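Local coordinates for protein short chain dehydrogenase (Mycobacterium smegmatis, PDB 3UCX) that probably acts as an oxidoreductase of the short-chain dehydrogenase family, built on a Rossmann-type fold, with a substrate that is not established, at residues L23-A28 and E49-Q54; A28-E33 and A238-A243; S200-Q205 and E214-A219. All blocks are in the same frame, centred on the assembly; numbering follows the deposited sequence.

Contact 1: L23-A28 and E49-Q54; sequences LGTTLA and EDVAKQ
T25 and V51 stand opposite each other where helix 23-33 runs beside helix 45-57, the segment axes 9.4 Å apart and inclined by only 26°. Along the first helix, T25 is met first. Its two branches divide the work: OG1, beside the backbone N, lies 3.3 Å from V51 CG2, while the methyl CG2, anti to that N (the hydroxyl's chi1 is -61°), crosses the Q54 side chain at about a right angle and comes within 3.4 Å of its NE2. Each approach has a methyl on one side, and OG1 spends its hydrogen bond on the carbonyl O of G20, in the loop before the helix. One turn later the methyl of A28 points toward the other helix and meets V51 CG1 at 3.4 Å, a tight fit for two carbons. V51 thus spreads its two methyls over successive turns. The Q54 amide is steadied from its own helix: NE2 donates to D50 OD2 over 3.1 Å, on the syn side of the carboxylate but 31° out of its plane. This is the near-parallel helix pair expected around the first crossovers of a Rossmann fold. Both A28 and V51 rest on L40 of strand 37-42, L27 turns to helix 232-243, and A52 lies against strand 62-66.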
loop_
_atom_site.group_PDB
_atom_site.type_symbol
_atom_site.label_atom_id
_atom_site.label_comp_id
_atom_site.label_asym_id
_atom_site.label_seq_id
_atom_site.Cartn_x
_atom_site.Cartn_y
_atom_site.Cartn_z
ATOM N N LEU A 23 -21.394 17.166 4.838
ATOM C CA LEU A 23 -21.034 16.111 5.798
ATOM C C LEU A 23 -21.029 16.627 7.243
ATOM O O LEU A 23 -21.505 15.944 8.157
ATOM C CB LEU A 23 -19.675 15.520 5.452
ATOM C CG LEU A 23 -19.181 14.421 6.395
ATOM C CD1 LEU A 23 -20.112 13.208 6.433
ATOM C CD2 LEU A 23 -17.756 14.026 6.009
ATOM N N GLY A 24 -20.487 17.820 7.448
ATOM C CA GLY A 24 -20.413 18.406 8.790
ATOM C C GLY A 24 -21.740 18.498 9.520
ATOM O O GLY A 24 -21.843 18.198 10.716
ATOM N N THR A 25 -22.774 18.939 8.804
ATOM C CA THR A 25 -24.093 19.068 9.382
ATOM C C THR A 25 -24.679 17.678 9.668
ATOM O O THR A 25 -25.211 17.425 10.754
ATOM C CB THR A 25 -25.017 19.903 8.460
ATOM O OG1 THR A 25 -24.468 21.227 8.313
ATOM C CG2 THR A 25 -26.428 20.006 9.033
ATOM N N THR A 26 -24.568 16.769 8.706
ATOM C CA THR A 26 -25.015 15.397 8.917
ATOM C C THR A 26 -24.319 14.760 10.120
ATOM O O THR A 26 -24.953 14.117 10.942
ATOM C CB THR A 26 -24.769 14.531 7.672
ATOM O OG1 THR A 26 -25.610 14.995 6.614
ATOM C CG2 THR A 26 -25.098 13.056 7.959
ATOM N N LEU A 27 -23.018 14.969 10.227
ATOM C CA LEU A 27 -22.232 14.399 11.324
ATOM C C LEU A 27 -22.682 14.890 12.701
ATOM O O LEU A 27 -22.875 14.088 13.622
ATOM C CB LEU A 27 -20.740 14.702 11.064
ATOM C CG LEU A 27 -19.644 13.891 11.742
ATOM C CD1 LEU A 27 -19.768 12.392 11.497
ATOM C CD2 LEU A 27 -18.312 14.428 11.231
ATOM N N ALA A 28 -22.890 16.193 12.829
ATOM C CA ALA A 28 -23.334 16.809 14.080
ATOM C C ALA A 28 -24.668 16.219 14.492
ATOM O O ALA A 28 -24.866 15.816 15.650
ATOM C CB ALA A 28 -23.463 18.321 13.901
ATOM N N GLU A 49 -25.414 28.111 13.468
ATOM C CA GLU A 49 -26.717 28.333 14.083
ATOM C C GLU A 49 -27.711 27.249 13.724
ATOM O O GLU A 49 -28.353 26.680 14.615
ATOM C CB GLU A 49 -27.285 29.723 13.722
ATOM N N ASP A 50 -27.853 26.937 12.434
ATOM C CA ASP A 50 -28.799 25.890 12.068
ATOM C C ASP A 50 -28.318 24.494 12.459
ATOM O O ASP A 50 -29.134 23.634 12.818
ATOM C CB ASP A 50 -29.162 25.871 10.586
ATOM C CG ASP A 50 -30.070 24.681 10.255
ATOM O OD1 ASP A 50 -31.181 24.621 10.833
ATOM O OD2 ASP A 50 -29.639 23.772 9.502
ATOM N N VAL A 51 -27.015 24.251 12.376
ATOM C CA VAL A 51 -26.506 22.953 12.821
ATOM C C VAL A 51 -26.801 22.781 14.318
ATOM O O VAL A 51 -27.266 21.714 14.744
ATOM C CB VAL A 51 -25.000 22.742 12.538
ATOM C CG1 VAL A 51 -24.632 21.300 12.851
ATOM C CG2 VAL A 51 -24.669 23.073 11.089
ATOM N N ALA A 52 -26.557 23.830 15.106
ATOM C CA ALA A 52 -26.811 23.749 16.548
ATOM C C ALA A 52 -28.284 23.403 16.838
ATOM O O ALA A 52 -28.589 22.607 17.740
ATOM C CB ALA A 52 -26.394 25.037 17.249
ATOM N N LYS A 53 -29.197 23.979 16.057
ATOM C CA LYS A 53 -30.632 23.654 16.172
ATOM C C LYS A 53 -30.924 22.172 15.894
ATOM O O LYS A 53 -31.657 21.529 16.638
ATOM C CB LYS A 53 -31.481 24.568 15.266
ATOM N N GLN A 54 -30.325 21.599 14.852
ATOM C CA GLN A 54 -30.508 20.166 14.614
ATOM C C GLN A 54 -30.012 19.349 15.803
ATOM O O GLN A 54 -30.603 18.315 16.142
ATOM C CB GLN A 54 -29.814 19.709 13.329
ATOM C CG GLN A 54 -30.341 20.453 12.105
ATOM C CD GLN A 54 -29.913 19.838 10.798
ATOM O OE1 GLN A 54 -29.795 18.620 10.688
ATOM N NE2 GLN A 54 -29.688 20.681 9.791
#

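Contact 2: A28-E33 and A238-A243; sequences ARRCAE and AILFMA
L240 reaches across from helix 232-243 to R30 and C31 on helix 23-33, two helices lying side by side on one face of the parallel Rossmann sheet although some two hundred residues separate them in sequence. The contact illustrates how one branched side chain can join two helices. Its chi1 of -91° is displaced from the usual staggered value, and from there the isobutyl group divides. CD2 takes the R30 side, 3.8 Å from the backbone O of R30 and 3.9 Å from its CB; CD1 goes to C31. Between the segments themselves no hydrogen bond forms and the side chains meet through apolar surfaces; polar bonds join the two helices a turn or two earlier, at D233 and S237.

R30 keeps its CB in the contact, while its guanidinium bonds an earlier turn of the same partner helix. The chain is bent at both chi2 (-80°) and chi3 (-57°), curling the group back so that NH1 forms a salt bridge with D233 and NH2 a hydrogen bond with S237. R29 NH1, by contrast, meets E33 OE2 at 2.8 Å in a salt bridge one turn on, the acceptor lying close to the guanidinium plane; its NH2 shares D233 with R30. D233 thus receives both arginines, which probably favours its ionised form.

Elsewhere on helix 232-243, F241 stacks on F241 of a second subunit, whose L246 also packs on R30. The other branch of L240 completes the contact, its CD1 lying 3.7 Å from C31 SG.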
loop_
_atom_site.group_PDB
_atom_site.type_symbol
_atom_site.label_atom_id
_atom_site.label_comp_id
_atom_site.label_asym_id
_atom_site.label_seq_id
_atom_site.Cartn_x
_atom_site.Cartn_y
_atom_site.Cartn_z
ATOM N N ALA A 28 -22.890 16.193 12.829
ATOM C CA ALA A 28 -23.334 16.809 14.080
ATOM C C ALA A 28 -24.668 16.219 14.492
ATOM O O ALA A 28 -24.866 15.816 15.650
ATOM C CB ALA A 28 -23.463 18.321 13.901
ATOM N N ARG A 29 -25.589 16.146 13.532
ATOM C CA ARG A 29 -26.890 15.577 13.791
ATOM C C ARG A 29 -26.751 14.144 14.229
ATOM O O ARG A 29 -27.324 13.744 15.232
ATOM C CB ARG A 29 -27.792 15.701 12.539
ATOM C CG ARG A 29 -29.176 15.068 12.680
ATOM C CD ARG A 29 -30.003 15.077 11.388
ATOM N NE ARG A 29 -29.358 14.439 10.234
ATOM C CZ ARG A 29 -29.289 13.123 10.004
ATOM N NH1 ARG A 29 -29.826 12.249 10.849
ATOM N NH2 ARG A 29 -28.681 12.673 8.906
ATOM N N ARG A 30 -25.992 13.343 13.472
ATOM C CA ARG A 30 -25.856 11.938 13.801
ATOM C C ARG A 30 -25.195 11.705 15.171
ATOM O O ARG A 30 -25.605 10.817 15.886
ATOM C CB ARG A 30 -25.116 11.175 12.691
ATOM C CG ARG A 30 -25.932 11.045 11.397
ATOM C CD ARG A 30 -26.965 9.923 11.465
ATOM N NE ARG A 30 -26.344 8.633 11.755
ATOM C CZ ARG A 30 -25.605 7.948 10.892
ATOM N NH1 ARG A 30 -25.422 8.394 9.659
ATOM N NH2 ARG A 30 -25.057 6.799 11.262
ATOM N N CYS A 31 -24.176 12.487 15.525
ATOM C CA CYS A 31 -23.519 12.330 16.837
ATOM C C CYS A 31 -24.510 12.581 17.964
ATOM O O CYS A 31 -24.561 11.816 18.924
ATOM C CB CYS A 31 -22.328 13.270 16.976
ATOM S SG CYS A 31 -20.904 12.785 15.983
ATOM N N ALA A 32 -25.312 13.628 17.802
ATOM C CA ALA A 32 -26.336 14.006 18.787
ATOM C C ALA A 32 -27.391 12.905 18.936
ATOM O O ALA A 32 -27.728 12.526 20.040
ATOM C CB ALA A 32 -26.966 15.341 18.418
ATOM N N GLU A 33 -27.844 12.344 17.817
ATOM C CA GLU A 33 -28.780 11.209 17.827
ATOM C C GLU A 33 -28.224 10.021 18.577
ATOM O O GLU A 33 -28.986 9.278 19.175
ATOM C CB GLU A 33 -29.113 10.756 16.407
ATOM C CG GLU A 33 -30.034 11.689 15.640
ATOM C CD GLU A 33 -30.185 11.317 14.169
ATOM O OE1 GLU A 33 -29.586 10.316 13.711
ATOM O OE2 GLU A 33 -30.887 12.055 13.453
ATOM N N ALA A 238 -19.335 5.733 9.272
ATOM C CA ALA A 238 -17.925 5.313 9.386
ATOM C C ALA A 238 -17.179 6.157 10.433
ATOM O O ALA A 238 -16.407 5.629 11.228
ATOM C CB ALA A 238 -17.227 5.433 8.041
ATOM N N ILE A 239 -17.421 7.463 10.418
ATOM C CA ILE A 239 -16.777 8.390 11.359
ATOM C C ILE A 239 -17.256 8.109 12.782
ATOM O O ILE A 239 -16.463 8.045 13.722
ATOM C CB ILE A 239 -17.053 9.854 10.971
ATOM C CG1 ILE A 239 -16.359 10.186 9.656
ATOM C CG2 ILE A 239 -16.617 10.819 12.069
ATOM C CD1 ILE A 239 -16.868 11.455 9.006
ATOM N N LEU A 240 -18.561 7.942 12.946
ATOM C CA LEU A 240 -19.125 7.569 14.255
ATOM C C LEU A 240 -18.537 6.273 14.802
ATOM O O LEU A 240 -18.184 6.208 15.994
ATOM C CB LEU A 240 -20.650 7.481 14.199
ATOM C CG LEU A 240 -21.381 8.788 14.537
ATOM C CD1 LEU A 240 -21.007 9.918 13.578
ATOM C CD2 LEU A 240 -22.873 8.497 14.486
ATOM N N PHE A 241 -18.399 5.254 13.950
ATOM C CA PHE A 241 -17.782 3.990 14.355
ATOM C C PHE A 241 -16.367 4.219 14.899
ATOM O O PHE A 241 -16.056 3.805 16.023
ATOM C CB PHE A 241 -17.725 3.001 13.188
ATOM C CG PHE A 241 -16.814 1.838 13.417
ATOM C CD1 PHE A 241 -17.168 0.826 14.276
ATOM C CD2 PHE A 241 -15.598 1.775 12.795
ATOM C CE1 PHE A 241 -16.315 -0.264 14.489
ATOM C CE2 PHE A 241 -14.736 0.711 13.003
ATOM C CZ PHE A 241 -15.109 -0.310 13.859
ATOM N N MET A 242 -15.547 4.911 14.105
ATOM C CA MET A 242 -14.158 5.205 14.492
ATOM C C MET A 242 -14.061 6.059 15.760
ATOM O O MET A 242 -13.104 5.922 16.524
ATOM C CB MET A 242 -13.428 5.920 13.358
ATOM C CG MET A 242 -13.030 5.024 12.202
ATOM S SD MET A 242 -11.844 3.763 12.737
ATOM C CE MET A 242 -11.071 3.322 11.177
ATOM N N ALA A 243 -15.043 6.939 15.972
ATOM C CA ALA A 243 -15.096 7.787 17.177
ATOM C C ALA A 243 -15.543 7.029 18.421
ATOM O O ALA A 243 -15.278 7.462 19.546
ATOM C CB ALA A 243 -16.016 8.987 16.943
#

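Contact 3: S200-Q205 and E214-A219; sequences SYFEHQ and EDIYNA
F202 turns one face of its ring to the CG2 methyl of I216, and following it outward from CB traces most of the meeting between helices 196-208 and 213-221. CB is 4.2 Å from I216 CG2, the methyl that most of the ring atoms meet. At CG the separation has shortened to 3.6 Å, and CD1 is equally near. On the other ortho carbon, CD2 feels the same methyl at 3.9 Å and begins to approach Y217, whose CB lies 4.3 Å off. Farther out the two sides part: CE1 stays with the methyl, whereas CE2 reaches Y217 CA at 3.8 Å, obliquely to the ring. CZ, at the tip, is already at the margin of the methyl's reach.

The methyl sits over the face, offset toward the rim and 16° off the normal, a CH-pi contact. I216 can present it because CG2 is anti to its backbone N. The segment axes cross at 116°, the short loop between the helices letting the chain turn sharply.

The hydroxyl of Y217 bonds the backbone N of L229, which also touches F202. In short-chain dehydrogenases the region between strand 184-190 and helix 232-243 commonly forms the variable substrate-binding lobe; a pentaethylene glycol near Y217, probably from the crystallisation liquor, is consistent with a groove here. With no hydrogen bond between the segments, apolar fit probably does most to set their angle, together with that short loop.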
loop_
_atom_site.group_PDB
_atom_site.type_symbol
_atom_site.label_atom_id
_atom_site.label_comp_id
_atom_site.label_asym_id
_atom_site.label_seq_id
_atom_site.Cartn_x
_atom_site.Cartn_y
_atom_site.Cartn_z
ATOM N N SER A 200 -26.633 19.853 -5.931
ATOM C CA SER A 200 -26.659 21.215 -6.519
ATOM C C SER A 200 -25.461 21.417 -7.410
ATOM O O SER A 200 -25.536 22.090 -8.437
ATOM C CB SER A 200 -26.636 22.321 -5.459
ATOM O OG SER A 200 -27.631 22.116 -4.497
ATOM N N TYR A 201 -24.340 20.857 -6.986
ATOM C CA TYR A 201 -23.124 20.948 -7.745
ATOM C C TYR A 201 -23.240 20.180 -9.054
ATOM O O TYR A 201 -22.854 20.686 -10.117
ATOM C CB TYR A 201 -21.959 20.414 -6.929
ATOM C CG TYR A 201 -20.688 20.391 -7.703
ATOM C CD1 TYR A 201 -20.071 21.572 -8.088
ATOM C CD2 TYR A 201 -20.104 19.189 -8.072
ATOM C CE1 TYR A 201 -18.890 21.549 -8.812
ATOM C CE2 TYR A 201 -18.930 19.157 -8.787
ATOM C CZ TYR A 201 -18.332 20.341 -9.153
ATOM O OH TYR A 201 -17.171 20.288 -9.873
ATOM N N PHE A 202 -23.774 18.963 -8.995
ATOM C CA PHE A 202 -23.988 18.199 -10.223
ATOM C C PHE A 202 -24.997 18.911 -11.154
ATOM O O PHE A 202 -24.865 18.848 -12.381
ATOM C CB PHE A 202 -24.424 16.768 -9.921
ATOM C CG PHE A 202 -23.296 15.851 -9.451
ATOM C CD1 PHE A 202 -21.977 16.292 -9.351
ATOM C CD2 PHE A 202 -23.562 14.519 -9.165
ATOM C CE1 PHE A 202 -20.961 15.434 -8.934
ATOM C CE2 PHE A 202 -22.566 13.667 -8.738
ATOM C CZ PHE A 202 -21.258 14.117 -8.636
ATOM N N GLU A 203 -25.985 19.579 -10.576
ATOM C CA GLU A 203 -26.949 20.356 -11.376
ATOM C C GLU A 203 -26.269 21.500 -12.125
ATOM O O GLU A 203 -26.536 21.707 -13.312
ATOM C CB GLU A 203 -28.091 20.859 -10.503
ATOM C CG GLU A 203 -29.038 19.738 -10.108
ATOM C CD GLU A 203 -30.031 20.139 -9.045
ATOM O OE1 GLU A 203 -29.842 21.203 -8.426
ATOM O OE2 GLU A 203 -30.995 19.378 -8.816
ATOM N N HIS A 204 -25.376 22.214 -11.446
ATOM C CA HIS A 204 -24.550 23.247 -12.085
ATOM C C HIS A 204 -23.707 22.690 -13.210
ATOM O O HIS A 204 -23.680 23.251 -14.315
ATOM C CB HIS A 204 -23.650 23.923 -11.056
ATOM C CG HIS A 204 -22.705 24.930 -11.654
ATOM N ND1 HIS A 204 -23.094 26.179 -11.987
ATOM C CD2 HIS A 204 -21.352 24.829 -12.004
ATOM C CE1 HIS A 204 -22.047 26.851 -12.511
ATOM N NE2 HIS A 204 -20.982 26.022 -12.526
ATOM N N GLN A 205 -23.013 21.583 -12.944
ATOM C CA GLN A 205 -22.179 20.924 -13.950
ATOM C C GLN A 205 -23.020 20.428 -15.136
ATOM O O GLN A 205 -22.568 20.479 -16.282
ATOM C CB GLN A 205 -21.429 19.737 -13.345
ATOM C CG GLN A 205 -20.448 20.098 -12.242
ATOM C CD GLN A 205 -19.259 20.869 -12.766
ATOM O OE1 GLN A 205 -19.136 22.081 -12.541
ATOM N NE2 GLN A 205 -18.378 20.176 -13.479
ATOM N N GLU A 214 -28.086 12.732 -14.042
ATOM C CA GLU A 214 -27.903 11.282 -14.101
ATOM C C GLU A 214 -26.598 10.910 -14.787
ATOM O O GLU A 214 -25.877 10.021 -14.331
ATOM C CB GLU A 214 -29.062 10.600 -14.845
ATOM C CG GLU A 214 -30.382 10.655 -14.113
ATOM C CD GLU A 214 -31.276 11.826 -14.537
ATOM O OE1 GLU A 214 -30.777 12.867 -15.034
ATOM O OE2 GLU A 214 -32.496 11.705 -14.356
ATOM N N ASP A 215 -26.309 11.574 -15.896
ATOM C CA ASP A 215 -25.073 11.353 -16.632
ATOM C C ASP A 215 -23.857 11.624 -15.733
ATOM O O ASP A 215 -22.889 10.849 -15.711
ATOM C CB ASP A 215 -25.062 12.288 -17.858
ATOM C CG ASP A 215 -23.865 12.087 -18.765
ATOM O OD1 ASP A 215 -23.105 11.107 -18.596
ATOM O OD2 ASP A 215 -23.690 12.926 -19.683
ATOM N N ILE A 216 -23.920 12.735 -15.000
ATOM C CA ILE A 216 -22.803 13.179 -14.165
ATOM C C ILE A 216 -22.680 12.215 -12.993
ATOM O O ILE A 216 -21.591 11.719 -12.689
ATOM C CB ILE A 216 -23.041 14.602 -13.587
ATOM C CG1 ILE A 216 -23.270 15.631 -14.700
ATOM C CG2 ILE A 216 -21.872 15.013 -12.687
ATOM C CD1 ILE A 216 -22.004 16.052 -15.393
ATOM N N TYR A 217 -23.811 11.926 -12.348
ATOM C CA TYR A 217 -23.809 10.996 -11.215
ATOM C C TYR A 217 -23.278 9.643 -11.647
ATOM O O TYR A 217 -22.376 9.086 -11.010
ATOM C CB TYR A 217 -25.198 10.848 -10.581
ATOM C CG TYR A 217 -25.250 9.882 -9.408
ATOM C CD1 TYR A 217 -25.311 8.494 -9.609
ATOM C CD2 TYR A 217 -25.263 10.347 -8.105
ATOM C CE1 TYR A 217 -25.376 7.611 -8.544
ATOM C CE2 TYR A 217 -25.299 9.470 -7.025
ATOM C CZ TYR A 217 -25.357 8.103 -7.250
ATOM O OH TYR A 217 -25.419 7.236 -6.185
ATOM N N ASN A 218 -23.821 9.094 -12.725
ATOM C CA ASN A 218 -23.400 7.770 -13.171
ATOM C C ASN A 218 -21.909 7.755 -13.551
ATOM O O ASN A 218 -21.212 6.790 -13.243
ATOM C CB ASN A 218 -24.263 7.275 -14.356
ATOM C CG ASN A 218 -25.711 7.005 -13.972
ATOM O OD1 ASN A 218 -26.025 6.640 -12.834
ATOM N ND2 ASN A 218 -26.608 7.151 -14.946
ATOM N N ALA A 219 -21.410 8.814 -14.196
ATOM C CA ALA A 219 -19.977 8.900 -14.491
ATOM C C ALA A 219 -19.147 8.905 -13.198
ATOM O O ALA A 219 -18.128 8.218 -13.113
ATOM C CB ALA A 219 -19.623 10.110 -15.386
#

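How the contacts relate
From the N terminus, contact 1 closes first, joining helix 23-33 to helix 45-57 around the intervening strand 37-42. Contact 2 opens on the same helix before contact 1 has closed, so the two cross along the chain, and it closes only at helix 232-243, bringing the C-terminal part of the sequence back to the beginning. They share A28 and touch, L27 CD1 packing on L240 CD1. Helix 23-33 is therefore held between two neighbours against the sheet. Contact 3 opens and closes within the long span of contact 2. It joins helices 196-208 and 213-221 in an outlying region, its centre about 25 Å from that of contact 1 and about 28 Å from that of contact 2.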